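Local coordinates for fructose transport system repressor FruR (Pseudomonas putida, PDB 3O74), which is a dual transcriptional regulator that probably binds specific DNA sites and answers to fructose 1-phosphate as its preferred effector, at residues 6-12 with 36-42; 19-24 with 232-238; 42-48 with 66-72; 63-67 with 89-93; 85-89 with 97-101. Residues are numbered along the deposited sequence.

Five contacts illustrate how one lobe of a LacI-family sugar-binding domain is tied together. From the N terminus, contact 1 closes a loop around helix 15-30, pairing strands 4-9 and 34-39. Contact 3 then opens at Asp42, which it shares with contact 1, and joins the start of helix 44-56 to the loop after strand 61-64. Contact 4 joins the end of strand 61-64 and the same loop (sharing Ser66 and Cys67) to the loop after strand 85-88; contact 5, sharing Asp89 with it, pairs strands 85-88 and 98-102. Contact 2 packs helix 15-30 on helix 234-250 and closes the longest loop; it crosses contact 1, and contacts 3, 4 and 5 nest inside the loop of contact 2.

Contact 1. Residues 6-12 with 36-42; sequences GFILPDL and LIASSDD
At the centre of this pairing Leu9, with chi1 and chi2 both p, brings CD2 to 3.9 Å from Ile37 CG2, while Leu12 CD2 lies 4.2 Å from the same Ile37 CG2. Phe7, Leu9, Ile37 and Ser39 share one face, where Phe7, Leu9 and Ile37 pack on Ala21 of helix 15-30; Ile8 and Ala38 occupy the opposite one, against helix 44-56. Strands 6-9 and 36-39 run parallel, their axes 4.8 Å apart at 20°, with Phe7 level with Ile37 and Leu9 with Ser39. Four hydrogen bonds fix this register: Phe7 N to Leu36 O (2.9 Å), Ala38 N to Phe7 O (2.9 Å), Leu9 N to Ala38 O (3.0 Å) and Ser40 N to Leu9 O (2.9 Å). Beyond the strands, Ser39 OG and Ser40 OG accept from Asp41 N (3.2 Å) and Asp42 N (3.0 Å) in successive ST turns, and a water joins Ser39 OG (2.5 Å) to Leu12 N (2.8 Å). Asp42 pairs with Arg90. This strand pairing belongs to the first beta-alpha-beta unit of a periplasmic-binding-protein-like domain.

Contact 2. Residues 19-24 with 232-238; sequences RIAKQL and QQHGQIA
Two helical segments meet here, 19-24 in the middle of helix 15-30 and 234-238 at the start of helix 234-250, with axes 8.5 Å apart at closest approach and a crossing angle of -53°. Gln233 is the N-cap residue and the centre of an inverse gamma turn, so the chain bends sharply after the extended Gln232. The CA atoms come nearest at Ile20 and His234 (5.4 Å) and at Leu24 and Ala238 (5.3 Å), one helical turn apart on each side. Ala238, pointing toward the other helix, permits this close approach: its CB is 3.5 Å from Gln23 CB and 4.0 Å from Leu24 CD2. Ile20 (m, t) extends CD1 to 4.0 Å from Ile237 CG2 and 3.5 Å from Gln232 OE1. Arg19 lays its CB over one face of the His234 ring, a CH-pi contact 4.2 Å from the centroid, while its NE pairs with Glu13 of the second subunit. Farther out, one water accepts from Gln23 NE2 (3.0 Å) and donates to Gly235 O (2.7 Å). With no direct hydrogen bond between the segments, the two helices, far apart in sequence, are joined by apolar packing, the CH-pi contact and this water bridge.

Contact 3. Residues 42-48 with 66-72; sequences DQPDSER and SCLPPED
Glu47, extended with chi1 and chi2 both t, reaches from helix 44-56 to the loop after strand 61-64 and grips it with both carboxylate oxygens: OE1 accepts from Cys67 N at 2.8 Å and OE2 from Ser66 OG at 2.7 Å. This ties a helix to the loop at the C-terminal end of the next strand in the alternating alpha/beta fold of the domain. Ser66 OG also accepts from Leu68 N at 3.1 Å, forming an ST turn, and Glu47 OE2 has a further partner in Tyr75. A salt bridge lies one residue along the helix, where Arg48 NE and NH2 each approach Asp72 OD1 at 3.1 Å. Asp72 closes a type I turn from Pro69, its N bonded to Pro69 O at 2.9 Å, and its OD2 is held by Ser74. Leu68 fills the gap between the two polar clusters: its CD2 lies over one face of the Arg48 guanidinium, 4.0 Å from Arg48 CZ, and 3.8 Å from Pro44 CB. Gln43 is the N-cap residue, and beside it Cys67 SG sits 3.4 Å from Pro44 N.

Contact 4. Residues 63-67 with 89-93; sequences FVASC and DRRLD
A direct hydrogen bond and a shared water supply the polar links between the end of strand 61-64 and the loop leaving strand 85-88. Arg90, with chi1 m and the rest of its side chain extended (t, t), runs alongside segment 63-67 and donates from NH1 to Ser66 O at 3.0 Å, with an N-H...O angle of 166°. The same NH1 forms a salt bridge with Asp42, so the guanidinium links the loops after strands 34-39 and 61-64. Cys67 CB lies at its edge, 3.8 Å from Arg90 NH1. Between the two backbones one water donates to Val64 O (2.9 Å) and Arg90 O (2.6 Å) and accepts from Ser66 N (2.7 Å). The nearest CA atoms are those of Ala65 and Arg90, 5.2 Å apart; Asp89, with phi/psi of 71°/-52°, turns the chain ahead of Arg90. In the periplasmic-binding-protein fold, loops at the C-terminal ends of the parallel strands border the ligand cleft, and a glycerol, probably from the crystallisation liquor, hydrogen-bonds Arg90 NE and Asp89 OD1, consistent with a pocket at this site. The apolar packing comes from Leu92, whose m, t rotamer brings its end close to segment 63-67: CD1 is 4.0 Å from Val64 CG1, and CD2 is 4.2 Å from Ser66 CB.

Contact 5. Residues 85-89 with 97-101; sequences VIAID and FCSVI
Neighbouring parallel strands 85-88 and 98-101, their axes 4.6 Å apart at closest approach and inclined at 22°, exchange three backbone hydrogen bonds. Ala87 uses both its polar atoms: Ala87 N donates to Cys98 O at 2.9 Å, and Ala87 O accepts from Val100 N at 2.9 Å. Val100 O accepts from Asp89 N at 2.8 Å, extending the ladder past Ile88. On their far edges the backbones of Ile86 and Ile88 bond to strand 61-64 and those of Phe97 and Ser99 to Gly257, while Val85 O and Cys98 N both hydrogen-bond the Tyr254 hydroxyl. Ser99 OG, only 3.2 Å from Ala87 CB, accepts from Leu92 N in the connecting loop. The register sets Ala87 against Ser99 (CA-CA 4.3 Å) on one face and Ile88 against Val100 (5.0 Å) on the other, which helix 234-250 covers. Ile86 CD1 packs 3.9 Å from Cys98 CB. Asp89 OD1 hydrogen-bonds a glycerol, probably from crystallisation, and OD2 has a weak bond from Gln232. A short helix-free loop joins these strands within the parallel part of the LacI-type sugar-binding sheet.

Contact 1. Residues 6-12 with 36-42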
# COMPACT_ATOMS: atom_id res chain seq x y z
N GLY B 6 -2.29 -10.39 16.02
CA GLY B 6 -1.20 -10.27 15.06
C GLY B 6 -1.67 -10.53 13.65
O GLY B 6 -2.61 -11.30 13.44
N PHE B 7 -1.02 -9.90 12.67
CA PHE B 7 -1.30 -10.16 11.27
C PHE B 7 0.01 -10.31 10.50
O PHE B 7 0.78 -9.35 10.37
CB PHE B 7 -2.16 -9.04 10.67
CG PHE B 7 -2.64 -9.32 9.26
CD1 PHE B 7 -2.59 -10.61 8.73
CD2 PHE B 7 -3.15 -8.30 8.47
CE1 PHE B 7 -3.04 -10.86 7.43
CE2 PHE B 7 -3.59 -8.54 7.18
CZ PHE B 7 -3.54 -9.83 6.66
N ILE B 8 0.27 -11.51 10.01
CA ILE B 8 1.43 -11.76 9.16
C ILE B 8 0.97 -11.72 7.71
O ILE B 8 0.16 -12.55 7.29
CB ILE B 8 2.04 -13.14 9.43
CG1 ILE B 8 2.61 -13.21 10.85
CG2 ILE B 8 3.12 -13.45 8.40
CD1 ILE B 8 3.15 -14.58 11.21
N LEU B 9 1.49 -10.76 6.95
CA LEU B 9 1.15 -10.67 5.54
C LEU B 9 2.41 -10.71 4.67
O LEU B 9 3.52 -10.46 5.16
CB LEU B 9 0.30 -9.42 5.28
CG LEU B 9 0.83 -8.08 5.80
CD1 LEU B 9 1.89 -7.53 4.86
CD2 LEU B 9 -0.30 -7.08 5.96
N PRO B 10 2.26 -11.05 3.38
CA PRO B 10 3.43 -11.28 2.53
C PRO B 10 4.10 -10.00 2.05
O PRO B 10 5.30 -10.00 1.83
CB PRO B 10 2.84 -12.02 1.32
CG PRO B 10 1.49 -12.48 1.74
CD PRO B 10 1.01 -11.45 2.71
N ASP B 11 3.33 -8.93 1.89
CA ASP B 11 3.85 -7.74 1.22
C ASP B 11 3.11 -6.48 1.63
O ASP B 11 1.94 -6.29 1.30
CB ASP B 11 3.79 -7.92 -0.29
CG ASP B 11 4.46 -6.79 -1.05
OD1 ASP B 11 4.94 -5.83 -0.42
OD2 ASP B 11 4.50 -6.86 -2.30
N LEU B 12 3.81 -5.61 2.35
CA LEU B 12 3.25 -4.35 2.81
C LEU B 12 2.84 -3.44 1.66
O LEU B 12 1.97 -2.59 1.81
CB LEU B 12 4.26 -3.63 3.70
CG LEU B 12 4.53 -4.27 5.06
CD1 LEU B 12 5.78 -3.70 5.70
CD2 LEU B 12 3.32 -4.09 5.96
N LEU B 36 -1.21 -5.75 15.60
CA LEU B 36 0.20 -5.63 15.26
C LEU B 36 0.45 -6.34 13.93
O LEU B 36 0.09 -7.50 13.75
CB LEU B 36 1.09 -6.22 16.35
CG LEU B 36 1.06 -5.50 17.70
CD1 LEU B 36 1.87 -6.28 18.73
CD2 LEU B 36 1.56 -4.07 17.57
N ILE B 37 1.07 -5.61 13.01
CA ILE B 37 1.28 -6.11 11.66
C ILE B 37 2.76 -6.40 11.42
O ILE B 37 3.64 -5.66 11.88
CB ILE B 37 0.76 -5.11 10.63
CG1 ILE B 37 -0.75 -4.91 10.82
CG2 ILE B 37 1.09 -5.56 9.22
CD1 ILE B 37 -1.30 -3.69 10.11
N ALA B 38 3.03 -7.49 10.72
CA ALA B 38 4.39 -7.85 10.36
C ALA B 38 4.39 -8.43 8.96
O ALA B 38 3.41 -9.06 8.54
CB ALA B 38 4.97 -8.83 11.35
N SER B 39 5.49 -8.23 8.23
CA SER B 39 5.59 -8.70 6.86
C SER B 39 6.66 -9.77 6.69
O SER B 39 7.80 -9.60 7.13
CB SER B 39 5.86 -7.53 5.91
OG SER B 39 6.16 -8.01 4.61
N SER B 40 6.28 -10.88 6.06
CA SER B 40 7.18 -11.99 5.80
C SER B 40 7.97 -11.76 4.52
O SER B 40 8.98 -12.42 4.26
CB SER B 40 6.37 -13.28 5.63
OG SER B 40 5.63 -13.22 4.42
N ASP B 41 7.50 -10.82 3.70
CA ASP B 41 8.08 -10.60 2.38
C ASP B 41 7.97 -11.86 1.53
O ASP B 41 8.78 -12.08 0.63
CB ASP B 41 9.54 -10.17 2.51
CG ASP B 41 9.83 -8.90 1.73
OD1 ASP B 41 10.11 -9.01 0.52
OD2 ASP B 41 9.78 -7.81 2.33
N ASP B 42 6.97 -12.69 1.82
CA ASP B 42 6.76 -13.94 1.10
C ASP B 42 7.95 -14.90 1.20
O ASP B 42 8.10 -15.80 0.38
CB ASP B 42 6.40 -13.68 -0.37
CG ASP B 42 5.04 -14.25 -0.74
OD1 ASP B 42 4.54 -15.13 -0.02
OD2 ASP B 42 4.46 -13.82 -1.77
O HOH W 1 6.51 -6.40 2.71

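Contact 2. Residues 19-24 with 232-238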
# COMPACT_ATOMS: atom_id res chain seq x y z
N ARG B 19 -5.22 -2.68 2.71
CA ARG B 19 -6.63 -2.38 2.91
C ARG B 19 -7.25 -3.33 3.94
O ARG B 19 -7.94 -2.90 4.86
CB ARG B 19 -7.39 -2.47 1.59
CG ARG B 19 -8.89 -2.39 1.75
CD ARG B 19 -9.38 -0.96 1.86
NE ARG B 19 -9.24 -0.25 0.59
CZ ARG B 19 -10.22 0.44 0.01
NH1 ARG B 19 -11.41 0.52 0.59
NH2 ARG B 19 -10.00 1.05 -1.15
N ILE B 20 -6.98 -4.62 3.79
CA ILE B 20 -7.47 -5.60 4.74
C ILE B 20 -6.90 -5.33 6.13
O ILE B 20 -7.63 -5.33 7.12
CB ILE B 20 -7.13 -7.04 4.29
CG1 ILE B 20 -7.93 -7.41 3.04
CG2 ILE B 20 -7.40 -8.02 5.42
CD1 ILE B 20 -7.52 -8.74 2.41
N ALA B 21 -5.59 -5.09 6.20
CA ALA B 21 -4.95 -4.79 7.48
C ALA B 21 -5.57 -3.57 8.14
O ALA B 21 -5.73 -3.53 9.36
CB ALA B 21 -3.45 -4.59 7.28
N LYS B 22 -5.93 -2.58 7.33
CA LYS B 22 -6.55 -1.36 7.85
C LYS B 22 -7.96 -1.64 8.35
O LYS B 22 -8.36 -1.15 9.41
CB LYS B 22 -6.58 -0.29 6.77
CG LYS B 22 -7.05 1.08 7.24
CD LYS B 22 -7.04 2.05 6.07
CE LYS B 22 -7.09 3.50 6.52
NZ LYS B 22 -6.87 4.41 5.36
N GLN B 23 -8.72 -2.42 7.59
CA GLN B 23 -10.08 -2.79 7.98
C GLN B 23 -10.09 -3.66 9.23
O GLN B 23 -10.99 -3.55 10.06
CB GLN B 23 -10.79 -3.52 6.83
CG GLN B 23 -11.03 -2.67 5.60
CD GLN B 23 -12.09 -1.62 5.82
OE1 GLN B 23 -11.92 -0.46 5.43
NE2 GLN B 23 -13.19 -2.01 6.45
N LEU B 24 -9.10 -4.54 9.34
CA LEU B 24 -8.96 -5.36 10.54
C LEU B 24 -8.67 -4.48 11.75
O LEU B 24 -9.29 -4.63 12.80
CB LEU B 24 -7.84 -6.38 10.38
CG LEU B 24 -8.15 -7.69 9.66
CD1 LEU B 24 -6.90 -8.55 9.57
CD2 LEU B 24 -9.28 -8.45 10.36
N GLN B 232 -11.10 -7.72 -4.69
CA GLN B 232 -11.55 -8.31 -3.43
C GLN B 232 -12.54 -7.38 -2.74
O GLN B 232 -12.42 -6.16 -2.83
CB GLN B 232 -10.38 -8.54 -2.48
CG GLN B 232 -9.30 -9.49 -2.97
CD GLN B 232 -8.23 -9.73 -1.92
OE1 GLN B 232 -8.53 -9.83 -0.72
NE2 GLN B 232 -6.98 -9.85 -2.35
N GLN B 233 -13.50 -7.96 -2.03
CA GLN B 233 -14.32 -7.18 -1.11
C GLN B 233 -13.58 -7.14 0.23
O GLN B 233 -13.87 -7.92 1.14
CB GLN B 233 -15.71 -7.80 -0.95
CG GLN B 233 -16.49 -7.91 -2.26
CD GLN B 233 -17.94 -8.33 -2.06
OE1 GLN B 233 -18.78 -7.52 -1.67
NE2 GLN B 233 -18.24 -9.59 -2.35
N HIS B 234 -12.60 -6.24 0.33
CA HIS B 234 -11.69 -6.20 1.47
C HIS B 234 -12.41 -6.01 2.80
O HIS B 234 -12.03 -6.60 3.81
CB HIS B 234 -10.66 -5.07 1.30
CG HIS B 234 -10.01 -5.04 -0.05
ND1 HIS B 234 -8.87 -5.76 -0.35
CD2 HIS B 234 -10.34 -4.37 -1.18
CE1 HIS B 234 -8.53 -5.53 -1.60
NE2 HIS B 234 -9.40 -4.70 -2.13
N GLY B 235 -13.44 -5.18 2.80
CA GLY B 235 -14.20 -4.91 4.00
C GLY B 235 -14.85 -6.16 4.55
O GLY B 235 -14.82 -6.41 5.75
N GLN B 236 -15.45 -6.96 3.66
CA GLN B 236 -16.13 -8.18 4.07
C GLN B 236 -15.14 -9.26 4.51
O GLN B 236 -15.40 -10.00 5.46
CB GLN B 236 -17.05 -8.69 2.95
CG GLN B 236 -17.92 -9.87 3.35
CD GLN B 236 -18.92 -10.26 2.27
OE1 GLN B 236 -19.41 -11.39 2.24
NE2 GLN B 236 -19.23 -9.32 1.38
N ILE B 237 -14.02 -9.36 3.81
CA ILE B 237 -12.96 -10.28 4.20
C ILE B 237 -12.54 -10.03 5.64
O ILE B 237 -12.51 -10.94 6.47
CB ILE B 237 -11.71 -10.12 3.29
CG1 ILE B 237 -12.03 -10.46 1.84
CG2 ILE B 237 -10.55 -10.98 3.81
CD1 ILE B 237 -12.42 -11.89 1.63
N ALA B 238 -12.21 -8.77 5.94
CA ALA B 238 -11.74 -8.40 7.27
C ALA B 238 -12.80 -8.61 8.34
O ALA B 238 -12.51 -9.11 9.43
CB ALA B 238 -11.27 -6.95 7.27
O HOH W 2 -14.44 -4.50 7.55

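Contact 3. Residues 42-48 with 66-72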
# COMPACT_ATOMS: atom_id res chain seq x y z
N ASP B 42 6.97 -12.69 1.82
CA ASP B 42 6.76 -13.94 1.10
C ASP B 42 7.95 -14.90 1.20
O ASP B 42 8.10 -15.80 0.38
CB ASP B 42 6.40 -13.68 -0.37
CG ASP B 42 5.04 -14.25 -0.74
OD1 ASP B 42 4.54 -15.13 -0.02
OD2 ASP B 42 4.46 -13.82 -1.77
N GLN B 43 8.80 -14.69 2.20
CA GLN B 43 9.93 -15.59 2.45
C GLN B 43 9.64 -16.49 3.64
O GLN B 43 9.39 -16.01 4.75
CB GLN B 43 11.21 -14.78 2.71
CG GLN B 43 11.52 -13.74 1.65
CD GLN B 43 12.02 -14.35 0.35
OE1 GLN B 43 13.13 -14.87 0.29
NE2 GLN B 43 11.20 -14.29 -0.69
N PRO B 44 9.67 -17.82 3.42
CA PRO B 44 9.33 -18.81 4.45
C PRO B 44 10.13 -18.67 5.74
O PRO B 44 9.57 -18.92 6.81
CB PRO B 44 9.65 -20.13 3.76
CG PRO B 44 9.43 -19.86 2.32
CD PRO B 44 9.91 -18.44 2.11
N ASP B 45 11.40 -18.30 5.66
CA ASP B 45 12.21 -18.18 6.87
C ASP B 45 11.85 -16.93 7.68
O ASP B 45 11.92 -16.94 8.90
CB ASP B 45 13.71 -18.18 6.56
CG ASP B 45 14.56 -18.18 7.81
OD1 ASP B 45 15.29 -17.19 8.04
OD2 ASP B 45 14.47 -19.15 8.59
N SER B 46 11.49 -15.86 6.98
CA SER B 46 11.03 -14.65 7.65
C SER B 46 9.71 -14.92 8.36
O SER B 46 9.49 -14.45 9.48
CB SER B 46 10.87 -13.51 6.65
OG SER B 46 12.11 -13.17 6.06
N GLU B 47 8.83 -15.68 7.72
CA GLU B 47 7.54 -15.97 8.32
C GLU B 47 7.71 -16.79 9.59
O GLU B 47 7.03 -16.55 10.59
CB GLU B 47 6.62 -16.70 7.35
CG GLU B 47 5.29 -17.08 7.99
CD GLU B 47 4.27 -17.53 6.96
OE1 GLU B 47 4.46 -17.23 5.77
OE2 GLU B 47 3.27 -18.18 7.36
N ARG B 48 8.62 -17.76 9.56
CA ARG B 48 8.87 -18.58 10.74
C ARG B 48 9.43 -17.73 11.88
O ARG B 48 9.11 -17.97 13.05
CB ARG B 48 9.78 -19.75 10.40
CG ARG B 48 9.15 -20.75 9.43
CD ARG B 48 9.93 -22.05 9.36
NE ARG B 48 9.44 -22.92 8.30
CZ ARG B 48 9.97 -22.98 7.08
NH1 ARG B 48 11.02 -22.22 6.78
NH2 ARG B 48 9.46 -23.79 6.16
N SER B 66 -0.10 -16.95 4.58
CA SER B 66 1.14 -17.71 4.69
C SER B 66 1.84 -17.92 3.35
O SER B 66 1.21 -17.93 2.30
CB SER B 66 0.86 -19.05 5.36
OG SER B 66 2.05 -19.78 5.58
N CYS B 67 3.15 -18.11 3.41
CA CYS B 67 3.92 -18.48 2.22
C CYS B 67 4.58 -19.84 2.42
O CYS B 67 5.39 -20.27 1.60
CB CYS B 67 4.96 -17.42 1.88
SG CYS B 67 6.32 -17.27 3.07
N LEU B 68 4.23 -20.52 3.51
CA LEU B 68 4.83 -21.81 3.86
C LEU B 68 4.26 -22.97 3.04
O LEU B 68 3.16 -22.87 2.50
CB LEU B 68 4.67 -22.09 5.36
CG LEU B 68 5.26 -21.08 6.35
CD1 LEU B 68 5.04 -21.55 7.78
CD2 LEU B 68 6.74 -20.86 6.09
N PRO B 69 5.02 -24.07 2.93
CA PRO B 69 4.54 -25.29 2.27
C PRO B 69 3.46 -25.96 3.12
O PRO B 69 3.52 -25.86 4.35
CB PRO B 69 5.78 -26.18 2.22
CG PRO B 69 6.94 -25.27 2.44
CD PRO B 69 6.44 -24.18 3.32
N PRO B 70 2.50 -26.65 2.48
CA PRO B 70 1.42 -27.31 3.22
C PRO B 70 1.96 -28.43 4.10
O PRO B 70 1.32 -28.82 5.08
CB PRO B 70 0.55 -27.88 2.10
CG PRO B 70 1.48 -28.07 0.96
CD PRO B 70 2.45 -26.93 1.04
N GLU B 71 3.13 -28.94 3.74
CA GLU B 71 3.78 -29.99 4.50
C GLU B 71 4.25 -29.46 5.85
O GLU B 71 4.40 -30.21 6.82
CB GLU B 71 4.98 -30.53 3.72
CG GLU B 71 4.86 -30.38 2.21
CD GLU B 71 6.00 -29.57 1.62
OE1 GLU B 71 7.05 -29.46 2.28
OE2 GLU B 71 5.85 -29.06 0.49
N ASP B 72 4.49 -28.15 5.90
CA ASP B 72 4.90 -27.48 7.13
C ASP B 72 3.75 -27.54 8.13
O ASP B 72 2.60 -27.27 7.78
CB ASP B 72 5.28 -26.03 6.83
CG ASP B 72 5.94 -25.34 8.00
OD1 ASP B 72 7.06 -24.80 7.82
OD2 ASP B 72 5.35 -25.32 9.10

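Contact 4. Residues 63-67 with 89-93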
# COMPACT_ATOMS: atom_id res chain seq x y z
N PHE B 63 -3.77 -13.61 12.60
CA PHE B 63 -4.20 -13.64 11.21
C PHE B 63 -2.97 -13.87 10.36
O PHE B 63 -1.90 -13.34 10.66
CB PHE B 63 -4.85 -12.31 10.81
CG PHE B 63 -6.05 -11.94 11.63
CD1 PHE B 63 -7.25 -12.62 11.47
CD2 PHE B 63 -5.99 -10.91 12.55
CE1 PHE B 63 -8.37 -12.28 12.22
CE2 PHE B 63 -7.09 -10.56 13.30
CZ PHE B 63 -8.28 -11.25 13.14
N VAL B 64 -3.11 -14.66 9.30
CA VAL B 64 -1.94 -14.94 8.47
C VAL B 64 -2.27 -15.24 7.01
O VAL B 64 -3.17 -16.01 6.71
CB VAL B 64 -1.08 -16.08 9.08
CG1 VAL B 64 -1.89 -17.36 9.23
CG2 VAL B 64 0.17 -16.33 8.25
N ALA B 65 -1.52 -14.60 6.12
CA ALA B 65 -1.48 -14.98 4.72
C ALA B 65 -0.12 -15.63 4.51
O ALA B 65 0.88 -14.94 4.31
CB ALA B 65 -1.63 -13.76 3.84
N SER B 66 -0.10 -16.95 4.58
CA SER B 66 1.14 -17.71 4.69
C SER B 66 1.84 -17.92 3.35
O SER B 66 1.21 -17.93 2.30
CB SER B 66 0.86 -19.05 5.36
OG SER B 66 2.05 -19.78 5.58
N CYS B 67 3.15 -18.11 3.41
CA CYS B 67 3.92 -18.48 2.22
C CYS B 67 4.58 -19.84 2.42
O CYS B 67 5.39 -20.27 1.60
CB CYS B 67 4.96 -17.42 1.88
SG CYS B 67 6.32 -17.27 3.07
N ASP B 89 -6.93 -14.67 2.85
CA ASP B 89 -6.55 -14.65 1.43
C ASP B 89 -5.93 -15.96 0.96
O ASP B 89 -6.35 -16.53 -0.05
CB ASP B 89 -5.61 -13.47 1.14
CG ASP B 89 -5.36 -13.28 -0.35
OD1 ASP B 89 -4.77 -14.17 -0.98
OD2 ASP B 89 -5.76 -12.22 -0.89
N ARG B 90 -4.92 -16.44 1.67
CA ARG B 90 -4.32 -17.73 1.36
C ARG B 90 -4.75 -18.77 2.39
O ARG B 90 -4.40 -18.67 3.56
CB ARG B 90 -2.80 -17.61 1.31
CG ARG B 90 -2.29 -16.57 0.33
CD ARG B 90 -0.79 -16.54 0.37
NE ARG B 90 -0.23 -15.53 -0.51
CZ ARG B 90 1.07 -15.29 -0.61
NH1 ARG B 90 1.92 -16.01 0.12
NH2 ARG B 90 1.53 -14.35 -1.42
N ARG B 91 -5.50 -19.77 1.94
CA ARG B 91 -6.10 -20.74 2.83
C ARG B 91 -5.06 -21.58 3.56
O ARG B 91 -3.99 -21.88 3.03
CB ARG B 91 -7.04 -21.67 2.05
CG ARG B 91 -6.30 -22.65 1.14
CD ARG B 91 -7.21 -23.80 0.74
NE ARG B 91 -8.36 -23.35 -0.05
CZ ARG B 91 -9.47 -24.05 -0.21
NH1 ARG B 91 -9.61 -25.24 0.36
NH2 ARG B 91 -10.46 -23.55 -0.95
N LEU B 92 -5.37 -21.96 4.80
CA LEU B 92 -4.64 -23.03 5.46
C LEU B 92 -5.49 -24.30 5.39
O LEU B 92 -6.62 -24.27 4.90
CB LEU B 92 -4.29 -22.65 6.90
CG LEU B 92 -3.25 -21.53 7.07
CD1 LEU B 92 -3.14 -21.08 8.53
CD2 LEU B 92 -1.89 -21.96 6.54
N ASP B 93 -4.95 -25.41 5.89
CA ASP B 93 -5.60 -26.72 5.79
C ASP B 93 -7.06 -26.67 6.25
O ASP B 93 -7.35 -26.40 7.42
CB ASP B 93 -4.80 -27.73 6.62
CG ASP B 93 -5.37 -29.13 6.55
OD1 ASP B 93 -6.39 -29.35 5.87
OD2 ASP B 93 -4.78 -30.02 7.20
O HOH W 3 -2.36 -18.35 5.11

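Contact 5. Residues 85-89 with 97-101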
# COMPACT_ATOMS: atom_id res chain seq x y z
N VAL B 85 -5.66 -19.43 15.05
CA VAL B 85 -5.03 -19.00 13.81
C VAL B 85 -6.09 -18.84 12.73
O VAL B 85 -6.79 -19.80 12.39
CB VAL B 85 -3.96 -20.01 13.34
CG1 VAL B 85 -3.37 -19.58 12.00
CG2 VAL B 85 -2.87 -20.16 14.39
N ILE B 86 -6.21 -17.63 12.20
CA ILE B 86 -7.17 -17.36 11.14
C ILE B 86 -6.44 -17.01 9.85
O ILE B 86 -5.74 -16.00 9.78
CB ILE B 86 -8.11 -16.19 11.50
CG1 ILE B 86 -8.76 -16.44 12.86
CG2 ILE B 86 -9.17 -16.00 10.42
CD1 ILE B 86 -9.64 -17.67 12.90
N ALA B 87 -6.59 -17.86 8.83
CA ALA B 87 -5.97 -17.60 7.54
C ALA B 87 -6.73 -16.51 6.79
O ALA B 87 -7.95 -16.43 6.87
CB ALA B 87 -5.89 -18.88 6.70
N ILE B 88 -6.00 -15.68 6.06
CA ILE B 88 -6.61 -14.64 5.25
C ILE B 88 -6.04 -14.67 3.83
O ILE B 88 -4.82 -14.70 3.65
CB ILE B 88 -6.37 -13.24 5.86
CG1 ILE B 88 -7.15 -13.09 7.17
CG2 ILE B 88 -6.78 -12.15 4.89
CD1 ILE B 88 -7.10 -11.68 7.76
N ASP B 89 -6.93 -14.67 2.85
CA ASP B 89 -6.55 -14.65 1.43
C ASP B 89 -5.93 -15.96 0.96
O ASP B 89 -6.35 -16.53 -0.05
CB ASP B 89 -5.61 -13.47 1.14
CG ASP B 89 -5.36 -13.28 -0.35
OD1 ASP B 89 -4.77 -14.17 -0.98
OD2 ASP B 89 -5.76 -12.22 -0.89
N PHE B 97 -7.92 -25.56 10.08
CA PHE B 97 -7.89 -24.11 10.25
C PHE B 97 -9.10 -23.42 9.64
O PHE B 97 -9.67 -23.87 8.66
CB PHE B 97 -6.61 -23.52 9.63
CG PHE B 97 -5.35 -24.05 10.24
CD1 PHE B 97 -4.66 -25.10 9.63
CD2 PHE B 97 -4.84 -23.51 11.40
CE1 PHE B 97 -3.49 -25.59 10.19
CE2 PHE B 97 -3.67 -23.99 11.96
CZ PHE B 97 -3.00 -25.04 11.36
N CYS B 98 -9.48 -22.30 10.24
CA CYS B 98 -10.46 -21.40 9.67
C CYS B 98 -9.76 -20.45 8.69
O CYS B 98 -8.76 -19.82 9.04
CB CYS B 98 -11.12 -20.59 10.79
SG CYS B 98 -12.29 -19.35 10.26
N SER B 99 -10.27 -20.36 7.46
CA SER B 99 -9.69 -19.45 6.47
C SER B 99 -10.76 -18.55 5.87
O SER B 99 -11.88 -18.98 5.60
CB SER B 99 -9.00 -20.23 5.34
OG SER B 99 -8.01 -21.11 5.85
N VAL B 100 -10.41 -17.28 5.67
CA VAL B 100 -11.29 -16.38 4.95
C VAL B 100 -10.60 -15.93 3.66
O VAL B 100 -9.53 -15.33 3.71
CB VAL B 100 -11.67 -15.14 5.79
CG1 VAL B 100 -12.70 -14.28 5.05
CG2 VAL B 100 -12.22 -15.56 7.14
N ILE B 101 -11.21 -16.23 2.53
CA ILE B 101 -10.57 -16.01 1.24
C ILE B 101 -11.55 -15.47 0.20
O ILE B 101 -12.74 -15.36 0.47
CB ILE B 101 -9.94 -17.32 0.69
CG1 ILE B 101 -11.02 -18.32 0.28
CG2 ILE B 101 -9.02 -17.94 1.73
CD1 ILE B 101 -10.46 -19.60 -0.32